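Csm3 (Thermoplasma volcanium, PDB 6AE2) probably binds crRNA as a RAMP-superfamily subunit of the type III-A CRISPR-Cas effector complex and may cleave target RNA as an endonuclease. Local coordinates at residues 32-37 against 125-130; 84-89 against 205-210; 178-183 against 195-200. One frame throughout, in Å; residues are numbered along the deposited sequence.

Interaction 1. Residues 32-37 against 125-130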
loop_
_atom_site.group_PDB
_atom_site.type_symbol
_atom_site.label_atom_id
_atom_site.label_comp_id
_atom_site.label_asym_id
_atom_site.label_seq_id
_atom_site.Cartn_x
_atom_site.Cartn_y
_atom_site.Cartn_z
ATOM N N TYR A 32 16.026 17.156 1.214
ATOM C CA TYR A 32 15.666 15.877 1.815
ATOM C C TYR A 32 16.010 14.771 0.827
ATOM O O TYR A 32 15.538 14.788 -0.315
ATOM C CB TYR A 32 14.174 15.816 2.160
ATOM C CG TYR A 32 13.728 16.680 3.320
ATOM C CD1 TYR A 32 13.961 16.291 4.634
ATOM C CD2 TYR A 32 13.041 17.868 3.102
ATOM C CE1 TYR A 32 13.542 17.073 5.699
ATOM C CE2 TYR A 32 12.617 18.655 4.158
ATOM C CZ TYR A 32 12.871 18.255 5.454
ATOM O OH TYR A 32 12.450 19.039 6.506
ATOM N N ASN A 33 16.826 13.812 1.261
ATOM C CA ASN A 33 17.105 12.621 0.459
ATOM C C ASN A 33 16.055 11.579 0.820
ATOM O O ASN A 33 16.239 10.758 1.719
ATOM C CB ASN A 33 18.523 12.119 0.698
ATOM C CG ASN A 33 19.563 12.963 -0.010
ATOM O OD1 ASN A 33 19.463 13.216 -1.212
ATOM N ND2 ASN A 33 20.572 13.406 0.732
ATOM N N MET A 34 14.936 11.618 0.101
ATOM C CA MET A 34 13.771 10.811 0.434
ATOM C C MET A 34 13.909 9.392 -0.107
ATOM O O MET A 34 14.445 9.173 -1.198
ATOM C CB MET A 34 12.510 11.472 -0.130
ATOM C CG MET A 34 11.306 10.559 -0.273
ATOM S SD MET A 34 9.929 11.388 -1.092
ATOM C CE MET A 34 10.694 11.881 -2.635
ATOM N N GLU A 35 13.433 8.425 0.674
ATOM C CA GLU A 35 13.360 7.031 0.259
ATOM C C GLU A 35 11.910 6.569 0.304
ATOM O O GLU A 35 11.178 6.884 1.250
ATOM C CB GLU A 35 14.223 6.128 1.146
ATOM C CG GLU A 35 14.008 4.638 0.905
ATOM C CD GLU A 35 14.953 3.764 1.708
ATOM O OE1 GLU A 35 16.182 3.962 1.600
ATOM O OE2 GLU A 35 14.469 2.876 2.442
ATOM N N ILE A 36 11.500 5.827 -0.721
ATOM C CA ILE A 36 10.137 5.323 -0.856
ATOM C C ILE A 36 10.212 3.808 -0.957
ATOM O O ILE A 36 10.736 3.271 -1.943
ATOM C CB ILE A 36 9.428 5.914 -2.081
ATOM C CG1 ILE A 36 9.291 7.429 -1.944
ATOM C CG2 ILE A 36 8.073 5.258 -2.284
ATOM C CD1 ILE A 36 8.633 8.074 -3.132
ATOM N N GLU A 37 9.684 3.114 0.046
ATOM C CA GLU A 37 9.652 1.657 0.043
ATOM C C GLU A 37 8.246 1.172 -0.286
ATOM O O GLU A 37 7.266 1.638 0.307
ATOM C CB GLU A 37 10.103 1.082 1.386
ATOM C CG GLU A 37 10.282 -0.430 1.351
ATOM C CD GLU A 37 10.691 -1.013 2.689
ATOM O OE1 GLU A 37 11.207 -2.152 2.705
ATOM O OE2 GLU A 37 10.493 -0.338 3.720
ATOM N N LEU A 125 8.437 24.275 -3.117
ATOM C CA LEU A 125 8.599 22.848 -2.863
ATOM C C LEU A 125 8.683 22.101 -4.183
ATOM O O LEU A 125 7.752 22.159 -4.992
ATOM C CB LEU A 125 7.443 22.310 -2.019
ATOM C CG LEU A 125 7.308 20.787 -1.968
ATOM C CD1 LEU A 125 8.276 20.203 -0.957
ATOM C CD2 LEU A 125 5.880 20.383 -1.639
ATOM N N ILE A 126 9.792 21.395 -4.389
ATOM C CA ILE A 126 9.955 20.471 -5.504
ATOM C C ILE A 126 10.063 19.063 -4.941
ATOM O O ILE A 126 10.869 18.810 -4.037
ATOM C CB ILE A 126 11.196 20.799 -6.353
ATOM C CG1 ILE A 126 11.157 22.237 -6.866
ATOM C CG2 ILE A 126 11.319 19.817 -7.508
ATOM C CD1 ILE A 126 12.481 22.689 -7.452
ATOM N N ILE A 127 9.251 18.153 -5.469
ATOM C CA ILE A 127 9.435 16.722 -5.273
ATOM C C ILE A 127 9.822 16.137 -6.622
ATOM O O ILE A 127 9.021 16.143 -7.566
ATOM C CB ILE A 127 8.177 16.045 -4.709
ATOM C CG1 ILE A 127 7.779 16.682 -3.379
ATOM C CG2 ILE A 127 8.424 14.555 -4.523
ATOM C CD1 ILE A 127 6.619 15.993 -2.695
ATOM N N ARG A 128 11.052 15.653 -6.719
ATOM C CA ARG A 128 11.588 15.157 -7.974
ATOM C C ARG A 128 11.207 13.698 -8.186
ATOM O O ARG A 128 10.741 13.009 -7.276
ATOM C CB ARG A 128 13.104 15.335 -7.999
ATOM C CG ARG A 128 13.526 16.779 -7.793
ATOM C CD ARG A 128 14.660 17.159 -8.721
ATOM N NE ARG A 128 15.967 16.974 -8.101
ATOM C CZ ARG A 128 16.881 17.933 -7.986
ATOM N NH1 ARG A 128 16.639 19.144 -8.471
ATOM N NH2 ARG A 128 18.047 17.677 -7.404
ATOM N N ASP A 129 11.394 13.235 -9.420
ATOM C CA ASP A 129 11.179 11.827 -9.720
ATOM C C ASP A 129 12.128 10.973 -8.888
ATOM O O ASP A 129 13.289 11.332 -8.670
ATOM C CB ASP A 129 11.393 11.557 -11.211
ATOM C CG ASP A 129 10.404 12.304 -12.093
ATOM O OD1 ASP A 129 9.405 12.828 -11.559
ATOM O OD2 ASP A 129 10.625 12.368 -13.321
ATOM N N ALA A 130 11.621 9.844 -8.404
ATOM C CA ALA A 130 12.404 8.915 -7.605
ATOM C C ALA A 130 12.744 7.684 -8.435
ATOM O O ALA A 130 11.897 7.162 -9.168
ATOM C CB ALA A 130 11.651 8.505 -6.339
#
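Met34 meets Ile127 through methyl groups alone: CE of Met34 lies 4.0 Å from CG2 of Ile127, and the two side chains cross at about a right angle. The methionine runs out extended as far as its sulfur and then bends, with chi3 at 57°, which carries the terminal methyl across to the isoleucine branch. On Ile127 that branch lies opposite the backbone N, while CG1 takes the place beside the N. Farther along, Ile36 reaches Ala130 more loosely, CD1 to CB at 4.4 Å. All four residues are buried, and the contact is purely apolar.

The next shell explains why the side chains must do the bridging. Strands 26-38 and 125-132 are not neighbours; strand 175-185 runs between them, and the backbone of 32-37 pairs with it through Tyr32 with Ile180, Met34 with Gly178 and Ile36 with Phe176. Ile180 of that middle strand touches both Met34 and Ile127, so three strands contribute to one apolar cluster. Ile83 of helix 80-93 packs against Ile36 and Ile127 from the helix-covered face of the sheet, and Leu224 of strand 220-230, on the other side of 26-38, adds to Met34. Hydrophobic side chains on the helix-facing side of an antiparallel sheet, drawn from strands one apart, illustrate the core of the ferredoxin-like (RRM-like) fold on which RAMP proteins are built.

Interaction 2. Residues 84-89 against 205-210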
loop_
_atom_site.group_PDB
_atom_site.type_symbol
_atom_site.label_atom_id
_atom_site.label_comp_id
_atom_site.label_asym_id
_atom_site.label_seq_id
_atom_site.Cartn_x
_atom_site.Cartn_y
_atom_site.Cartn_z
ATOM N N LYS A 84 3.581 14.318 -5.212
ATOM C CA LYS A 84 3.104 15.657 -4.886
ATOM C C LYS A 84 1.598 15.769 -5.082
ATOM O O LYS A 84 0.890 16.335 -4.240
ATOM C CB LYS A 84 3.837 16.690 -5.736
ATOM C CG LYS A 84 3.789 18.100 -5.176
ATOM C CD LYS A 84 4.342 19.108 -6.167
ATOM C CE LYS A 84 4.249 20.520 -5.617
ATOM N NZ LYS A 84 4.672 21.536 -6.616
ATOM N N GLY A 85 1.089 15.231 -6.192
ATOM C CA GLY A 85 -0.341 15.293 -6.439
ATOM C C GLY A 85 -1.147 14.513 -5.417
ATOM O O GLY A 85 -2.226 14.944 -5.003
ATOM N N LYS A 86 -0.633 13.358 -4.992
ATOM C CA LYS A 86 -1.355 12.551 -4.015
ATOM C C LYS A 86 -1.326 13.205 -2.639
ATOM O O LYS A 86 -2.356 13.289 -1.961
ATOM C CB LYS A 86 -0.771 11.139 -3.958
ATOM C CG LYS A 86 -1.546 10.190 -3.061
ATOM C CD LYS A 86 -3.036 10.276 -3.351
ATOM C CE LYS A 86 -3.834 9.343 -2.461
ATOM N NZ LYS A 86 -4.878 8.611 -3.231
ATOM N N ILE A 87 -0.153 13.679 -2.212
ATOM C CA ILE A 87 -0.052 14.335 -0.912
ATOM C C ILE A 87 -0.919 15.585 -0.881
ATOM O O ILE A 87 -1.604 15.861 0.113
ATOM C CB ILE A 87 1.419 14.660 -0.582
ATOM C CG1 ILE A 87 2.232 13.378 -0.401
ATOM C CG2 ILE A 87 1.515 15.520 0.670
ATOM C CD1 ILE A 87 3.715 13.630 -0.223
ATOM N N ARG A 88 -0.916 16.352 -1.974
ATOM C CA ARG A 88 -1.717 17.571 -2.025
ATOM C C ARG A 88 -3.203 17.251 -1.906
ATOM O O ARG A 88 -3.922 17.874 -1.115
ATOM C CB ARG A 88 -1.436 18.335 -3.317
ATOM C CG ARG A 88 -1.781 19.811 -3.234
ATOM C CD ARG A 88 -2.465 20.307 -4.498
ATOM N NE ARG A 88 -2.937 21.681 -4.343
ATOM C CZ ARG A 88 -2.277 22.752 -4.770
ATOM N NH1 ARG A 88 -1.112 22.616 -5.388
ATOM N NH2 ARG A 88 -2.783 23.964 -4.580
ATOM N N SER A 89 -3.677 16.271 -2.681
ATOM C CA SER A 89 -5.089 15.904 -2.627
ATOM C C SER A 89 -5.490 15.410 -1.245
ATOM O O SER A 89 -6.619 15.652 -0.804
ATOM C CB SER A 89 -5.397 14.842 -3.681
ATOM O OG SER A 89 -4.860 13.585 -3.307
ATOM N N GLU A 205 0.621 7.347 3.974
ATOM C CA GLU A 205 0.935 5.991 4.406
ATOM C C GLU A 205 -0.296 5.229 4.874
ATOM O O GLU A 205 -0.295 3.993 4.839
ATOM C CB GLU A 205 2.000 6.027 5.500
ATOM C CG GLU A 205 3.211 6.861 5.111
ATOM C CD GLU A 205 4.435 6.556 5.947
ATOM O OE1 GLU A 205 5.512 6.323 5.359
ATOM O OE2 GLU A 205 4.319 6.549 7.190
ATOM N N ASP A 206 -1.345 5.927 5.305
ATOM C CA ASP A 206 -2.648 5.311 5.510
ATOM C C ASP A 206 -3.507 5.353 4.253
ATOM O O ASP A 206 -4.706 5.055 4.320
ATOM C CB ASP A 206 -3.380 5.982 6.671
ATOM C CG ASP A 206 -2.937 5.451 8.017
ATOM O OD1 ASP A 206 -2.184 4.454 8.055
ATOM O OD2 ASP A 206 -3.355 6.024 9.042
ATOM N N SER A 207 -2.916 5.725 3.118
ATOM C CA SER A 207 -3.573 5.668 1.822
ATOM C C SER A 207 -2.676 4.907 0.852
ATOM O O SER A 207 -2.067 3.896 1.230
ATOM C CB SER A 207 -3.876 7.074 1.300
ATOM O OG SER A 207 -4.849 7.032 0.268
ATOM N N TYR A 208 -2.567 5.389 -0.386
ATOM C CA TYR A 208 -1.847 4.635 -1.402
ATOM C C TYR A 208 -1.376 5.558 -2.517
ATOM O O TYR A 208 -1.958 6.619 -2.754
ATOM C CB TYR A 208 -2.728 3.522 -1.975
ATOM C CG TYR A 208 -3.954 4.041 -2.698
ATOM C CD1 TYR A 208 -5.127 4.322 -2.007
ATOM C CD2 TYR A 208 -3.939 4.251 -4.072
ATOM C CE1 TYR A 208 -6.247 4.798 -2.665
ATOM C CE2 TYR A 208 -5.055 4.725 -4.737
ATOM C CZ TYR A 208 -6.204 4.996 -4.030
ATOM O OH TYR A 208 -7.315 5.469 -4.693
ATOM N N LEU A 209 -0.324 5.124 -3.205
ATOM C CA LEU A 209 0.146 5.743 -4.435
ATOM C C LEU A 209 -0.355 4.956 -5.640
ATOM O O LEU A 209 -0.541 3.739 -5.574
ATOM C CB LEU A 209 1.676 5.812 -4.477
ATOM C CG LEU A 209 2.396 6.976 -3.801
ATOM C CD1 LEU A 209 3.905 6.792 -3.921
ATOM C CD2 LEU A 209 1.955 8.290 -4.421
ATOM N N GLY A 210 -0.572 5.665 -6.745
ATOM C CA GLY A 210 -0.986 5.019 -7.971
ATOM C C GLY A 210 -2.457 4.644 -7.968
ATOM O O GLY A 210 -3.288 5.234 -7.269
#
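A cation-pi contact joins helix 80-93 to the loop that follows helix 190-205, with Lys86 reaching out to Tyr208. In the ferredoxin-like fold of RAMP proteins these are the two helices lying on the sheet, and the loop leads at Gly210 into the glycine-rich segment that is a hallmark of the superfamily. The ammonium group sits over a face of the Tyr208 ring: NZ is 4.1 Å from the centroid and 17° off the ring normal, displaced somewhat toward the rim. Tyr208 holds CG between its backbone N and carbonyl carbon (chi1 63°), which swings the ring back toward the lysine although its CB points away from the helix.

The rest of the lysine chain lies along the loop. CE of Lys86 passes 3.3 Å from the carbonyl O of Tyr208, and NZ stands 3.8 Å from OG of Ser207; these two oxygens lie near the charge besides the ring, an arrangement that would be expected to favour it modestly. Nearer the helix, CB of Lys86 packs on CD2 of Leu209 at 4.0 Å, and both residues also touch Leu204. The loop has a second neighbour in the other subunit, whose Arg128 bonds through NH1 to the carbonyl O of Ser207 and whose Ile126 packs on Tyr208. Back on the helix, Ser89 OG donates to the carbonyl O of Lys86 at 2.9 Å, tilted 28° from the carbonyl plane.

Interaction 3. Residues 178-183 against 195-200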
loop_
_atom_site.group_PDB
_atom_site.type_symbol
_atom_site.label_atom_id
_atom_site.label_comp_id
_atom_site.label_asym_id
_atom_site.label_seq_id
_atom_site.Cartn_x
_atom_site.Cartn_y
_atom_site.Cartn_z
ATOM N N GLY A 178 14.819 9.657 -4.099
ATOM C CA GLY A 178 14.510 10.922 -4.736
ATOM C C GLY A 178 14.732 12.072 -3.780
ATOM O O GLY A 178 14.728 11.906 -2.556
ATOM N N LYS A 179 14.927 13.251 -4.358
ATOM C CA LYS A 179 15.173 14.463 -3.592
ATOM C C LYS A 179 13.890 15.269 -3.435
ATOM O O LYS A 179 13.036 15.296 -4.325
ATOM C CB LYS A 179 16.238 15.332 -4.269
ATOM C CG LYS A 179 17.547 15.462 -3.498
ATOM C CD LYS A 179 18.569 16.269 -4.292
ATOM C CE LYS A 179 19.953 16.214 -3.662
ATOM N NZ LYS A 179 20.612 14.893 -3.867
ATOM N N ILE A 180 13.764 15.927 -2.286
ATOM C CA ILE A 180 12.751 16.950 -2.063
ATOM C C ILE A 180 13.471 18.239 -1.696
ATOM O O ILE A 180 14.296 18.253 -0.775
ATOM C CB ILE A 180 11.751 16.554 -0.961
ATOM C CG1 ILE A 180 10.882 15.379 -1.406
ATOM C CG2 ILE A 180 10.882 17.747 -0.576
ATOM C CD1 ILE A 180 9.848 14.977 -0.372
ATOM N N ILE A 181 13.164 19.314 -2.415
ATOM C CA ILE A 181 13.808 20.606 -2.214
ATOM C C ILE A 181 12.763 21.594 -1.720
ATOM O O ILE A 181 11.765 21.853 -2.403
ATOM C CB ILE A 181 14.487 21.112 -3.494
ATOM C CG1 ILE A 181 15.484 20.074 -4.013
ATOM C CG2 ILE A 181 15.190 22.432 -3.224
ATOM C CD1 ILE A 181 15.735 20.154 -5.492
ATOM N N LEU A 182 13.002 22.142 -0.536
ATOM C CA LEU A 182 12.140 23.135 0.086
ATOM C C LEU A 182 12.891 24.459 0.119
ATOM O O LEU A 182 13.963 24.547 0.727
ATOM C CB LEU A 182 11.757 22.701 1.499
ATOM C CG LEU A 182 10.296 22.384 1.804
ATOM C CD1 LEU A 182 10.178 21.864 3.223
ATOM C CD2 LEU A 182 9.438 23.619 1.615
ATOM N N SER A 183 12.341 25.478 -0.534
ATOM C CA SER A 183 12.947 26.803 -0.560
ATOM C C SER A 183 12.318 27.674 0.520
ATOM O O SER A 183 11.090 27.758 0.620
ATOM C CB SER A 183 12.784 27.451 -1.934
ATOM O OG SER A 183 13.436 26.679 -2.926
ATOM N N LYS A 195 6.087 20.833 8.868
ATOM C CA LYS A 195 4.988 20.106 9.494
ATOM C C LYS A 195 3.901 19.770 8.481
ATOM O O LYS A 195 3.412 18.635 8.439
ATOM C CB LYS A 195 4.415 20.921 10.654
ATOM C CG LYS A 195 2.990 20.555 11.031
ATOM C CD LYS A 195 2.555 21.267 12.301
ATOM C CE LYS A 195 1.143 20.871 12.704
ATOM N NZ LYS A 195 0.366 22.044 13.200
ATOM N N CYS A 196 3.518 20.738 7.642
ATOM C CA CYS A 196 2.537 20.462 6.598
ATOM C C CYS A 196 3.024 19.360 5.664
ATOM O O CYS A 196 2.231 18.537 5.192
ATOM C CB CYS A 196 2.235 21.737 5.814
ATOM S SG CYS A 196 1.331 21.470 4.273
ATOM N N LEU A 197 4.330 19.321 5.395
ATOM C CA LEU A 197 4.888 18.261 4.562
ATOM C C LEU A 197 4.865 16.922 5.290
ATOM O O LEU A 197 4.513 15.893 4.703
ATOM C CB LEU A 197 6.313 18.624 4.144
ATOM C CG LEU A 197 7.099 17.619 3.294
ATOM C CD1 LEU A 197 6.255 17.057 2.154
ATOM C CD2 LEU A 197 8.376 18.256 2.762
ATOM N N LYS A 198 5.233 16.921 6.574
ATOM C CA LYS A 198 5.323 15.671 7.322
ATOM C C LYS A 198 3.963 14.993 7.441
ATOM O O LYS A 198 3.828 13.795 7.161
ATOM C CB LYS A 198 5.921 15.925 8.708
ATOM C CG LYS A 198 7.362 16.417 8.702
ATOM C CD LYS A 198 8.345 15.288 8.954
ATOM C CE LYS A 198 9.730 15.826 9.287
ATOM N NZ LYS A 198 9.763 16.485 10.623
ATOM N N THR A 199 2.936 15.743 7.860
ATOM C CA THR A 199 1.623 15.131 8.045
ATOM C C THR A 199 1.000 14.721 6.718
ATOM O O THR A 199 0.206 13.773 6.676
ATOM C CB THR A 199 0.680 16.071 8.800
ATOM O OG1 THR A 199 0.086 16.999 7.886
ATOM C CG2 THR A 199 1.420 16.825 9.888
ATOM N N GLY A 200 1.334 15.418 5.630
ATOM C CA GLY A 200 0.931 14.940 4.319
ATOM C C GLY A 200 1.511 13.571 4.016
ATOM O O GLY A 200 0.826 12.701 3.471
#
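Thr199 N donates to Lys195 O at 3.0 Å, closing the helical turn from which Leu197 projects onto Ile180 and Leu182 of the strand. The unit is a strand followed directly by a helix that folds back over the same sheet, the second beta-alpha step of the ferredoxin-like fold. Just eleven residues separate the two segments, yet the backbones stay well apart, the nearest CA atoms, of Leu182 and Leu197, being 9.8 Å from each other. Side chains fill that distance. Leu197 extends away from the helix with CG anti to its own N (chi1 178°), and one of its two methyls, CD2, does the touching on both strand residues.

Alternation along the strand decides which residues can take part. Ile180 and Leu182 turn toward the helix, and their backbones pair with Tyr32 and Ile30 of strand 26-38; Lys179 and Ile181, between and beside them, pair with Arg128 and Ile126 of strand 125-132 and put their side chains on the other face of the sheet. Ile180 also packs on Leu125 of strand 125-132. On the helix, Cys196 and Thr199 touch Leu91 of helix 80-93, and Thr199 packs on Tyr235 of the second subunit. CD2 of Leu197 is 4.2 Å from CG2 of Ile180; past Leu182, whose side chain runs in the opposite direction, the same methyl comes 4.1 Å from CD1.

In the fold
The three contacts lie in one ferredoxin-like RAMP domain. Interaction 1 lies within the sheet, its centre about 9 Å from that of interaction 3, whose strand 175-185 runs between the two strands of interaction 1 and pairs with both. Interaction 3 joins the sheet to helix 190-205, and interaction 2 joins helix 80-93 to the loop after that helix, its centre about 13 Å from each of the others; Ile87 packs on Gly200, and Ile127 on Lys84. Along the chain interaction 1 closes before interaction 3 opens, interactions 1 and 2 interleave, and 2 spans 3. Interaction 3 is local in sequence, whereas interactions 1 and 2 unite segments some 90 to 120 residues apart.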